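Local coordinates for enoyl-[acyl-carrier-protein] reductase [FMN] (Thermotoga maritima, PDB 5GVJ) that probably reduces the enoyl double bond of substrates carried on acyl-carrier protein, using NADH as electron donor and FMN as cofactor, at residues 20-23 with 24-27; 260-263 with 264-268; 190-193 with 194-197. The protein carries 1 engineered substitution. All blocks are in the same frame, centred on the assembly; numbering follows the deposited sequence.

Overall arrangement
The three contacts are short-range turns and helix ends, and their chemistry follows their place in the fold. Contact 3 is buried: it joins barrel strand 189-191 to helix 193-197, with backbone bonds and apolar packing. Contact 1 is partly buried, a loop after strand 17-18 held by main-chain bonds, one of them weak, with several glycines and alanines. Contact 2 lies farther out, on helix 260-265, and adds a salt bridge on its outer side. Contact 1 touches both others: Trp24 CE2 lies 3.5 Å from Arg262 CG, and Ala25 CB is 4.0 Å from Val197 CG2. Contacts 2 and 3 do not touch, their nearest atoms being about 7 Å apart.

Contact 1. Residues 20-23 with 24-27; sequences GGMA and WAGT
Met22 and Gly26 draw the loop after strand 17-18 into a compact turn: Gly26 N donates to Met22 O at 2.7 Å, reaching the carbonyl 26° out of its plane. Around this bond the packing is close. Gly21 CA and Gly26 CA stand 4.1 Å apart, and Gly21 CA and Met22 O together crowd the side of Gly26 that faces them. At the bend, Trp24 has positive phi (74°), and Ala25 N makes a weak bond to Ala23 O at 2.8 Å. Gly26 itself centres an inverse gamma turn, after which Thr27 N-caps helix 28-36 through its OG1. On one flank the Met22 chain, extended as far as SD, turns at chi3 (60°) to set CE against Ala25 CB at 3.6 Å. The loose side belongs to Trp24. The residue is exposed, its CD1 meeting Ala23 CB at 3.9 Å, and its indole reaches away from the turn to touch Leu261, Arg262 and Val265 of helix 260-265. Gly21 and Ala23 are FMN-binding residues, although no FMN is bound to this chain in the model. A turn held mainly by main-chain bonds, with glycine or alanine at Gly21, Ala23, Ala25 and Gly26, is consistent with backbone placed close beside the cofactor.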
ATOM      1  N   GLY A  20      12.363   6.846  11.437  1.00 15.06           N
ATOM      2  CA  GLY A  20      12.940   5.642  10.857  1.00 19.38           C
ATOM      3  C   GLY A  20      14.160   5.040  11.540  1.00 23.20           C
ATOM      4  O   GLY A  20      14.220   3.826  11.764  1.00 27.48           O
ATOM      5  N   GLY A  21      15.152   5.861  11.858  1.00 22.71           N
ATOM      6  CA  GLY A  21      16.388   5.313  12.407  1.00 23.88           C
ATOM      7  C   GLY A  21      17.234   4.570  11.390  1.00 29.36           C
ATOM      8  O   GLY A  21      17.799   3.512  11.702  1.00 26.87           O
ATOM      9  N   MET A  22      17.325   5.094  10.175  1.00 28.51           N
ATOM     10  CA  MET A  22      18.232   4.562   9.175  1.00 25.97           C
ATOM     11  C   MET A  22      19.681   4.875   9.559  1.00 24.06           C
ATOM     12  O   MET A  22      19.962   5.799  10.329  1.00 23.03           O
ATOM     13  CB  MET A  22      17.885   5.163   7.811  1.00 26.25           C
ATOM     14  CG  MET A  22      18.593   4.568   6.615  1.00 33.76           C
ATOM     15  SD  MET A  22      17.916   5.291   5.101  1.00 39.66           S
ATOM     16  CE  MET A  22      18.250   7.044   5.313  1.00 33.63           C
ATOM     17  N   ALA A  23      20.612   4.081   9.027  1.00 23.69           N
ATOM     18  CA  ALA A  23      22.022   4.389   9.216  1.00 25.02           C
ATOM     19  C   ALA A  23      22.340   5.755   8.617  1.00 26.15           C
ATOM     20  O   ALA A  23      21.800   6.135   7.573  1.00 23.91           O
ATOM     21  CB  ALA A  23      22.902   3.315   8.580  1.00 25.62           C
ATOM     22  N   TRP A  24      23.196   6.507   9.315  1.00 24.27           N
ATOM     23  CA  TRP A  24      23.654   7.834   8.903  1.00 24.31           C
ATOM     24  C   TRP A  24      22.578   8.897   9.087  1.00 22.78           C
ATOM     25  O   TRP A  24      22.874   9.966   9.624  1.00 20.43           O
ATOM     26  CB  TRP A  24      24.165   7.824   7.459  1.00 24.18           C
ATOM     27  CG  TRP A  24      25.305   6.886   7.273  1.00 27.67           C
ATOM     28  CD1 TRP A  24      25.294   5.703   6.593  1.00 28.60           C
ATOM     29  CD2 TRP A  24      26.624   7.026   7.815  1.00 31.02           C
ATOM     30  NE1 TRP A  24      26.532   5.111   6.660  1.00 30.15           N
ATOM     31  CE2 TRP A  24      27.367   5.903   7.404  1.00 31.10           C
ATOM     32  CE3 TRP A  24      27.256   8.006   8.589  1.00 30.69           C
ATOM     33  CZ2 TRP A  24      28.709   5.726   7.748  1.00 29.59           C
ATOM     34  CZ3 TRP A  24      28.588   7.829   8.931  1.00 36.85           C
ATOM     35  CH2 TRP A  24      29.300   6.697   8.508  1.00 31.26           C
ATOM     36  N   ALA A  25      21.330   8.626   8.683  1.00 22.72           N
ATOM     37  CA  ALA A  25      20.271   9.623   8.847  1.00 19.75           C
ATOM     38  C   ALA A  25      19.668   9.605  10.244  1.00 19.72           C
ATOM     39  O   ALA A  25      19.159  10.634  10.708  1.00 18.20           O
ATOM     40  CB  ALA A  25      19.159   9.399   7.813  1.00 18.86           C
ATOM     41  N   GLY A  26      19.680   8.447  10.910  1.00 21.64           N
ATOM     42  CA  GLY A  26      19.184   8.339  12.270  1.00 21.84           C
ATOM     43  C   GLY A  26      20.187   8.831  13.298  1.00 17.95           C
ATOM     44  O   GLY A  26      20.681   8.047  14.113  1.00 17.81           O
ATOM     45  N   THR A  27      20.489  10.127  13.267  1.00 17.44           N
ATOM     46  CA  THR A  27      21.455  10.734  14.171  1.00 16.66           C
ATOM     47  C   THR A  27      20.821  11.039  15.523  1.00 16.88           C
ATOM     48  O   THR A  27      19.606  11.214  15.623  1.00 17.00           O
ATOM     49  CB  THR A  27      21.995  12.041  13.578  1.00 17.70           C
ATOM     50  OG1 THR A  27      20.913  12.964  13.405  1.00 18.02           O
ATOM     51  CG2 THR A  27      22.688  11.806  12.242  1.00 19.31           C
TER

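Contact 2. Residues 260-263 with 264-268; sequences SLRR and AVVEG
Arg262 and Glu267 meet slantwise on the outer side of the helix end, with the guanidinium and carboxylate planes turned 76° against each other. Arg262 NH1 donates to Glu267 OE1 at 3.0 Å; the oxygen lies near the guanidinium edge, tilted 16° from its plane, and receives the bond through its anti lone pair. The pair is thus joined through one N-H rather than by the flat, two-bond pairing of an arginine with a carboxylate. Arg262 reaches it through a bend at chi3 (62°), and on the way its CG lies 3.7 Å from Val266 CG2, the two side chains crossing at a slant. Leu261 and Val265, one turn apart, run side by side in the same direction, Leu261 CD1 lying 4.1 Å from Val265 CG2. The chain here is helix 260-265 of a protein of the nitronate monooxygenase family, which belongs to the TIM-barrel clan. Its backbone follows the i to i+4 pattern, with Val265 N bonded to Leu261 O at 3.0 Å and Val266 N to Arg262 O at 2.8 Å. The bond from Glu267 N to Arg263 O is weak, and Gly268 leaves the helical conformation with positive phi. On the inner side, Ala264 and Val265 pack on Tyr208 of helix 206-214. Arg263 folds back over its own helix: Ser260 CA sits 3.8 Å above the plane of the Arg263 guanidinium, toward the rim of one face, while Arg263 NE is bonded to Arg272 O.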
ATOM      1  N   SER A 260      27.930   3.866  -0.343  1.00 40.37           N
ATOM      2  CA  SER A 260      27.078   4.685  -1.207  1.00 36.92           C
ATOM      3  C   SER A 260      26.004   5.420  -0.412  1.00 34.30           C
ATOM      4  O   SER A 260      25.664   6.563  -0.740  1.00 31.35           O
ATOM      5  CB  SER A 260      26.446   3.830  -2.304  1.00 36.82           C
ATOM      6  OG  SER A 260      25.596   2.831  -1.763  1.00 39.73           O
ATOM      7  N   LEU A 261      25.462   4.797   0.641  1.00 29.75           N
ATOM      8  CA  LEU A 261      24.455   5.484   1.447  1.00 32.97           C
ATOM      9  C   LEU A 261      25.062   6.660   2.201  1.00 29.93           C
ATOM     10  O   LEU A 261      24.454   7.736   2.277  1.00 31.32           O
ATOM     11  CB  LEU A 261      23.778   4.510   2.421  1.00 33.85           C
ATOM     12  CG  LEU A 261      22.683   5.138   3.303  1.00 33.42           C
ATOM     13  CD1 LEU A 261      21.484   5.607   2.469  1.00 30.42           C
ATOM     14  CD2 LEU A 261      22.230   4.197   4.415  1.00 32.93           C
ATOM     15  N   ARG A 262      26.268   6.486   2.746  1.00 32.84           N
ATOM     16  CA  ARG A 262      26.932   7.587   3.441  1.00 30.81           C
ATOM     17  C   ARG A 262      27.195   8.762   2.505  1.00 29.95           C
ATOM     18  O   ARG A 262      27.057   9.925   2.904  1.00 26.49           O
ATOM     19  CB  ARG A 262      28.241   7.111   4.066  1.00 34.02           C
ATOM     20  CG  ARG A 262      28.820   8.099   5.064  1.00 34.34           C
ATOM     21  CD  ARG A 262      30.311   7.870   5.287  1.00 42.33           C
ATOM     22  NE  ARG A 262      31.065   8.074   4.051  1.00 49.62           N
ATOM     23  CZ  ARG A 262      31.555   9.245   3.651  1.00 48.77           C
ATOM     24  NH1 ARG A 262      31.391  10.335   4.395  1.00 46.83           N
ATOM     25  NH2 ARG A 262      32.217   9.322   2.505  1.00 51.51           N
ATOM     26  N   ARG A 263      27.575   8.483   1.256  1.00 30.00           N
ATOM     27  CA  ARG A 263      27.875   9.571   0.327  1.00 32.89           C
ATOM     28  C   ARG A 263      26.640  10.420   0.054  1.00 29.00           C
ATOM     29  O   ARG A 263      26.741  11.642  -0.104  1.00 29.12           O
ATOM     30  CB  ARG A 263      28.447   9.024  -0.983  1.00 35.74           C
ATOM     31  CG  ARG A 263      29.847   8.428  -0.880  1.00 36.37           C
ATOM     32  CD  ARG A 263      30.517   8.370  -2.246  1.00 40.63           C
ATOM     33  NE  ARG A 263      29.953   7.328  -3.099  1.00 45.95           N
ATOM     34  CZ  ARG A 263      30.359   6.058  -3.100  1.00 48.53           C
ATOM     35  NH1 ARG A 263      31.337   5.660  -2.287  1.00 47.48           N
ATOM     36  NH2 ARG A 263      29.787   5.176  -3.916  1.00 48.12           N
ATOM     37  N   ALA A 264      25.462   9.794  -0.012  1.00 30.50           N
ATOM     38  CA  ALA A 264      24.239  10.565  -0.214  1.00 26.92           C
ATOM     39  C   ALA A 264      23.874  11.344   1.042  1.00 28.28           C
ATOM     40  O   ALA A 264      23.668  12.564   0.991  1.00 27.65           O
ATOM     41  CB  ALA A 264      23.093   9.640  -0.630  1.00 26.59           C
ATOM     42  N   VAL A 265      23.805  10.658   2.186  1.00 26.74           N
ATOM     43  CA  VAL A 265      23.350  11.288   3.423  1.00 27.49           C
ATOM     44  C   VAL A 265      24.333  12.356   3.890  1.00 24.20           C
ATOM     45  O   VAL A 265      23.941  13.480   4.225  1.00 26.02           O
ATOM     46  CB  VAL A 265      23.129  10.225   4.518  1.00 29.84           C
ATOM     47  CG1 VAL A 265      22.887  10.905   5.863  1.00 26.42           C
ATOM     48  CG2 VAL A 265      21.960   9.336   4.161  1.00 26.30           C
ATOM     49  N   VAL A 266      25.614  12.022   3.949  1.00 27.38           N
ATOM     50  CA  VAL A 266      26.584  12.943   4.531  1.00 31.83           C
ATOM     51  C   VAL A 266      27.082  13.951   3.508  1.00 30.78           C
ATOM     52  O   VAL A 266      27.184  15.140   3.813  1.00 28.43           O
ATOM     53  CB  VAL A 266      27.755  12.168   5.167  1.00 32.41           C
ATOM     54  CG1 VAL A 266      28.762  13.138   5.774  1.00 38.54           C
ATOM     55  CG2 VAL A 266      27.240  11.212   6.216  1.00 30.52           C
ATOM     56  N   GLU A 267      27.381  13.503   2.290  1.00 28.31           N
ATOM     57  CA  GLU A 267      28.001  14.351   1.279  1.00 34.42           C
ATOM     58  C   GLU A 267      27.017  14.883   0.242  1.00 35.52           C
ATOM     59  O   GLU A 267      27.404  15.728  -0.569  1.00 32.33           O
ATOM     60  CB  GLU A 267      29.117  13.585   0.554  1.00 48.55           C
ATOM     61  CG  GLU A 267      29.940  12.668   1.443  1.00 54.53           C
ATOM     62  CD  GLU A 267      31.295  13.248   1.797  1.00 57.00           C
ATOM     63  OE1 GLU A 267      31.882  12.803   2.807  1.00 59.58           O
ATOM     64  OE2 GLU A 267      31.778  14.140   1.066  1.00 62.89           O
ATOM     65  N   GLY A 268      25.771  14.411   0.234  1.00 27.94           N
ATOM     66  CA  GLY A 268      24.852  14.822  -0.816  1.00 29.44           C
ATOM     67  C   GLY A 268      25.355  14.548  -2.217  1.00 30.60           C
ATOM     68  O   GLY A 268      25.092  15.334  -3.132  1.00 30.90           O
TER

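Contact 3. Residues 190-193 with 194-197; sequences VQMG and TRFV
Phe196 has its CG anti to its own carbonyl carbon (chi1 -76°), which turns the ring back toward the strand and brings CD2 to 3.3 Å from Met192 O. Met192 has the same kind of first torsion (chi1 -54°), but its thioether then runs on away from helix 193-197 to pack on Ile297, leaving CB to face Arg195 CB at 3.9 Å and Phe196 CD2 at 4.2 Å. This is the passage from a parallel barrel strand, 189-191, into a short helix, an arrangement consistent with the phosphate-binding strand-to-helix junction of FMN-dependent TIM barrels. Met192 sits at the N-cap position. Phe196 N donates to Met192 O at 3.2 Å and, weakly, to Gly193 O, so one N-H is shared between two carbonyls. Gln191, Gly193 and Thr194 are FMN-binding residues; no FMN is bound to this chain in the model, and Thr194 OG1 takes a bond from Gly278 N. Arg195 carries its polar end away from the junction, NH2 bonding to Glu286 O and Ala198 O. Helix 290-309 backs the junction through Ile293 and Ile294 on Phe196. The first full turn closes with Val197 N on Gly193 O at 3.0 Å, and Val197 CG2 lies 3.4 Å from the same oxygen.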
ATOM      1  N   VAL A 190       2.570   4.510  13.765  1.00 14.83           N
ATOM      2  CA  VAL A 190       3.151   4.588  12.431  1.00 13.16           C
ATOM      3  C   VAL A 190       4.603   5.018  12.545  1.00 16.07           C
ATOM      4  O   VAL A 190       4.982   5.759  13.454  1.00 16.05           O
ATOM      5  CB  VAL A 190       2.374   5.553  11.502  1.00 14.15           C
ATOM      6  CG1 VAL A 190       0.982   4.981  11.180  1.00 14.76           C
ATOM      7  CG2 VAL A 190       2.255   6.940  12.125  1.00 15.30           C
ATOM      8  N   GLN A 191       5.411   4.548  11.606  1.00 15.35           N
ATOM      9  CA  GLN A 191       6.802   4.951  11.481  1.00 15.33           C
ATOM     10  C   GLN A 191       6.951   5.653  10.137  1.00 16.69           C
ATOM     11  O   GLN A 191       6.469   5.146   9.120  1.00 16.82           O
ATOM     12  CB  GLN A 191       7.731   3.738  11.594  1.00 14.39           C
ATOM     13  CG  GLN A 191       9.194   4.076  11.437  1.00 16.42           C
ATOM     14  CD  GLN A 191      10.060   2.854  11.620  1.00 23.08           C
ATOM     15  OE1 GLN A 191       9.778   1.800  11.044  1.00 18.04           O
ATOM     16  NE2 GLN A 191      11.098   2.974  12.452  1.00 17.08           N
ATOM     17  N   MET A 192       7.573   6.844  10.133  1.00 17.20           N
ATOM     18  CA  MET A 192       7.594   7.703   8.940  1.00 16.43           C
ATOM     19  C   MET A 192       9.027   8.127   8.650  1.00 20.35           C
ATOM     20  O   MET A 192       9.391   9.280   8.907  1.00 19.89           O
ATOM     21  CB  MET A 192       6.698   8.935   9.128  1.00 18.50           C
ATOM     22  CG  MET A 192       5.265   8.674   9.532  1.00 19.67           C
ATOM     23  SD  MET A 192       4.383  10.248   9.399  1.00 24.97           S
ATOM     24  CE  MET A 192       2.815   9.850  10.148  1.00 21.57           C
ATOM     25  N   GLY A 193       9.822   7.221   8.091  1.00 15.49           N
ATOM     26  CA  GLY A 193      11.231   7.519   7.902  1.00 16.39           C
ATOM     27  C   GLY A 193      11.499   8.723   7.015  1.00 19.23           C
ATOM     28  O   GLY A 193      12.170   9.677   7.436  1.00 16.03           O
ATOM     29  N   THR A 194      10.957   8.703   5.795  1.00 15.73           N
ATOM     30  CA  THR A 194      11.263   9.772   4.847  1.00 16.57           C
ATOM     31  C   THR A 194      10.721  11.113   5.333  1.00 17.18           C
ATOM     32  O   THR A 194      11.402  12.141   5.211  1.00 17.14           O
ATOM     33  CB  THR A 194      10.725   9.412   3.455  1.00 18.55           C
ATOM     34  OG1 THR A 194      11.406   8.242   2.972  1.00 18.58           O
ATOM     35  CG2 THR A 194      10.951  10.554   2.468  1.00 14.93           C
ATOM     36  N   ARG A 195       9.533  11.118   5.950  1.00 14.68           N
ATOM     37  CA  ARG A 195       8.952  12.369   6.432  1.00 13.12           C
ATOM     38  C   ARG A 195       9.858  13.056   7.457  1.00 16.05           C
ATOM     39  O   ARG A 195      10.005  14.288   7.440  1.00 15.59           O
ATOM     40  CB  ARG A 195       7.565  12.108   7.026  1.00 13.95           C
ATOM     41  CG  ARG A 195       6.903  13.327   7.679  1.00 14.69           C
ATOM     42  CD  ARG A 195       6.516  14.408   6.650  1.00 14.59           C
ATOM     43  NE  ARG A 195       7.563  15.412   6.448  1.00 15.59           N
ATOM     44  CZ  ARG A 195       7.408  16.537   5.746  1.00 18.61           C
ATOM     45  NH1 ARG A 195       6.246  16.808   5.136  1.00 13.74           N
ATOM     46  NH2 ARG A 195       8.428  17.391   5.638  1.00 14.49           N
ATOM     47  N   PHE A 196      10.476  12.291   8.362  1.00 13.71           N
ATOM     48  CA  PHE A 196      11.323  12.950   9.356  1.00 15.80           C
ATOM     49  C   PHE A 196      12.741  13.220   8.856  1.00 17.27           C
ATOM     50  O   PHE A 196      13.403  14.120   9.389  1.00 18.40           O
ATOM     51  CB  PHE A 196      11.353  12.138  10.657  1.00 12.85           C
ATOM     52  CG  PHE A 196      10.095  12.284  11.477  1.00 15.66           C
ATOM     53  CD1 PHE A 196       9.806  13.480  12.115  1.00 15.68           C
ATOM     54  CD2 PHE A 196       9.181  11.238  11.575  1.00 21.19           C
ATOM     55  CE1 PHE A 196       8.644  13.633  12.866  1.00 14.95           C
ATOM     56  CE2 PHE A 196       8.000  11.379  12.315  1.00 19.70           C
ATOM     57  CZ  PHE A 196       7.730  12.571  12.960  1.00 19.48           C
ATOM     58  N   VAL A 197      13.243  12.457   7.881  1.00 17.42           N
ATOM     59  CA  VAL A 197      14.474  12.862   7.198  1.00 17.03           C
ATOM     60  C   VAL A 197      14.286  14.226   6.548  1.00 18.26           C
ATOM     61  O   VAL A 197      15.205  15.062   6.530  1.00 16.69           O
ATOM     62  CB  VAL A 197      14.895  11.808   6.158  1.00 17.36           C
ATOM     63  CG1 VAL A 197      15.961  12.379   5.226  1.00 18.01           C
ATOM     64  CG2 VAL A 197      15.396  10.544   6.848  1.00 18.26           C
TER